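Local coordinates for hemagglutinin (Pseudomonas aeruginosa, PDB 6D7Y), which forms the toxic C-terminal tip of CdiA, which probably inhibits the growth of neighbouring bacteria on contact and is bound by an immunity protein, at residues I70-K75 and R84-G89. Residues are numbered along the deposited sequence; the frame is centred on the assembly and turned at random.
Sequences ITFLEK and RLNLDG
Two backbone hydrogen bonds fix the register of strands 71-76 and 82-86: Leu73 N to Leu85 O and Leu85 N to Leu73 O at 2.8 Å, with N-H...O angles of 161° and 168°, make Leu73 and Leu85 an antiparallel hydrogen-bonded pair. On the face carrying Glu74 and Arg84, the arginine comes side-on, giving both NE (2.8 Å) and NH2 (3.0 Å) to Glu74 OE2. This one oxygen is met from above the carboxylate plane but close to the guanidinium plane, a salt bridge bent at both N-H groups. With CG anti to the backbone N and the chain still extended at chi2, Arg84 CD lies over one face of the Phe72 ring, 3.6 Å from its centroid, a CH-pi contact; the bend at chi3 (-77°) then turns NE towards Glu74, whose side chain is extended beyond CG. Leu85 O and Asn86 OD1 lie at the ring's edge, while Asn86 ND2 is hydrogen-bonded to Thr90. On the opposite face Leu73 CB packs on Leu85 CB, and Leu73 CD2 reaches Leu87 CD2 at 3.8 Å. Towards the turn, a water bridges the backbones, donating to Thr71 O (2.7 Å) and accepting from Leu87 N. A type I turn, Asn86 to Gly89, closed by Gly89 N to Asn86 O, leads on to strand 91-95. Strand 62-65 pairs with the outer side of strand 71-76 and strand 91-95 with that of strand 82-86, so this beta hairpin forms the central strands of a four-stranded antiparallel meander.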
loop_
_atom_site.group_PDB
_atom_site.type_symbol
_atom_site.label_atom_id
_atom_site.label_comp_id
_atom_site.label_asym_id
_atom_site.label_seq_id
_atom_site.Cartn_x
_atom_site.Cartn_y
_atom_site.Cartn_z
ATOM N N ILE A 70 10.504 -15.035 4.151
ATOM C CA ILE A 70 10.706 -13.609 3.939
ATOM C C ILE A 70 9.893 -12.879 4.998
ATOM O O ILE A 70 8.700 -13.169 5.201
ATOM C CB ILE A 70 10.310 -13.159 2.531
ATOM C CG1 ILE A 70 10.950 -14.098 1.506
ATOM C CG2 ILE A 70 10.746 -11.708 2.279
ATOM C CD1 ILE A 70 10.648 -13.751 0.077
ATOM N N THR A 71 10.544 -11.920 5.648
ATOM C CA THR A 71 9.931 -11.134 6.744
ATOM C C THR A 71 9.655 -9.699 6.330
ATOM O O THR A 71 10.470 -9.063 5.674
ATOM C CB THR A 71 10.837 -11.139 7.998
ATOM O OG1 THR A 71 11.172 -12.481 8.328
ATOM C CG2 THR A 71 10.148 -10.511 9.192
ATOM N N PHE A 72 8.486 -9.201 6.714
ATOM C CA PHE A 72 8.076 -7.852 6.403
ATOM C C PHE A 72 7.495 -7.185 7.638
ATOM O O PHE A 72 7.149 -7.868 8.605
ATOM C CB PHE A 72 6.965 -7.838 5.348
ATOM C CG PHE A 72 7.321 -8.453 4.022
ATOM C CD1 PHE A 72 8.105 -7.778 3.126
ATOM C CD2 PHE A 72 6.797 -9.680 3.650
ATOM C CE1 PHE A 72 8.411 -8.330 1.905
ATOM C CE2 PHE A 72 7.088 -10.234 2.431
ATOM C CZ PHE A 72 7.905 -9.562 1.555
ATOM N N LEU A 73 7.355 -5.858 7.590
ATOM C CA LEU A 73 6.664 -5.123 8.660
ATOM C C LEU A 73 5.269 -4.894 8.103
ATOM O O LEU A 73 5.119 -4.258 7.060
ATOM C CB LEU A 73 7.352 -3.812 9.004
ATOM C CG LEU A 73 8.823 -3.913 9.373
ATOM C CD1 LEU A 73 9.405 -2.524 9.549
ATOM C CD2 LEU A 73 9.046 -4.769 10.614
ATOM N N GLU A 74 4.240 -5.352 8.816
ATOM C CA GLU A 74 2.880 -5.257 8.333
ATOM C C GLU A 74 1.912 -4.651 9.318
ATOM O O GLU A 74 1.917 -5.017 10.481
ATOM C CB GLU A 74 2.387 -6.676 7.995
ATOM C CG GLU A 74 3.207 -7.339 6.903
ATOM C CD GLU A 74 2.766 -8.732 6.543
ATOM O OE1 GLU A 74 1.807 -9.265 7.151
ATOM O OE2 GLU A 74 3.418 -9.322 5.656
ATOM N N LYS A 75 1.124 -3.698 8.843
ATOM C CA LYS A 75 0.064 -3.087 9.638
ATOM C C LYS A 75 -1.234 -3.354 8.870
ATOM O O LYS A 75 -1.356 -2.921 7.725
ATOM C CB LYS A 75 0.279 -1.610 9.810
ATOM C CG LYS A 75 -0.780 -0.953 10.669
ATOM C CD LYS A 75 -0.476 0.488 10.946
ATOM C CE LYS A 75 -1.546 1.101 11.844
ATOM N NZ LYS A 75 -1.163 2.482 12.221
ATOM N N ARG A 84 2.465 -3.136 3.783
ATOM C CA ARG A 84 3.563 -4.032 3.990
ATOM C C ARG A 84 4.817 -3.267 3.602
ATOM O O ARG A 84 4.878 -2.660 2.532
ATOM C CB ARG A 84 3.431 -5.275 3.122
ATOM C CG ARG A 84 4.618 -6.234 3.145
ATOM C CD ARG A 84 4.322 -7.470 2.305
ATOM N NE ARG A 84 3.437 -8.399 3.018
ATOM C CZ ARG A 84 2.701 -9.359 2.452
ATOM N NH1 ARG A 84 2.612 -9.454 1.134
ATOM N NH2 ARG A 84 1.945 -10.159 3.231
ATOM N N LEU A 85 5.769 -3.278 4.515
ATOM C CA LEU A 85 7.058 -2.658 4.333
ATOM C C LEU A 85 8.147 -3.717 4.384
ATOM O O LEU A 85 8.023 -4.749 5.060
ATOM C CB LEU A 85 7.334 -1.688 5.474
ATOM C CG LEU A 85 6.363 -0.554 5.768
ATOM C CD1 LEU A 85 6.905 0.288 6.920
ATOM C CD2 LEU A 85 6.114 0.305 4.540
ATOM N N ASN A 86 9.224 -3.476 3.648
ATOM C CA ASN A 86 10.389 -4.315 3.783
ATOM C C ASN A 86 10.997 -4.013 5.149
ATOM O O ASN A 86 10.690 -2.977 5.785
ATOM C CB ASN A 86 11.398 -3.981 2.668
ATOM C CG ASN A 86 10.875 -4.366 1.317
ATOM O OD1 ASN A 86 10.542 -5.536 1.084
ATOM N ND2 ASN A 86 10.808 -3.415 0.415
ATOM N N LEU A 87 11.876 -4.885 5.620
ATOM C CA LEU A 87 12.518 -4.680 6.920
ATOM C C LEU A 87 13.317 -3.380 7.040
ATOM O O LEU A 87 13.499 -2.885 8.162
ATOM C CB LEU A 87 13.383 -5.882 7.342
ATOM C CG LEU A 87 12.593 -7.145 7.665
ATOM C CD1 LEU A 87 13.559 -8.252 8.103
ATOM C CD2 LEU A 87 11.584 -6.854 8.768
ATOM N N ASP A 88 13.766 -2.826 5.910
ATOM C CA ASP A 88 14.488 -1.541 5.936
ATOM C C ASP A 88 13.526 -0.331 5.943
ATOM O O ASP A 88 13.974 0.815 5.892
ATOM C CB ASP A 88 15.507 -1.423 4.782
ATOM C CG ASP A 88 14.864 -1.459 3.398
ATOM O OD1 ASP A 88 13.618 -1.513 3.287
ATOM O OD2 ASP A 88 15.627 -1.432 2.404
ATOM N N GLY A 89 12.222 -0.580 6.050
ATOM C CA GLY A 89 11.225 0.497 6.077
ATOM C C GLY A 89 10.725 0.961 4.712
ATOM O O GLY A 89 9.878 1.848 4.635
HETATM O O HOH W 1 11.858 -7.372 4.009
#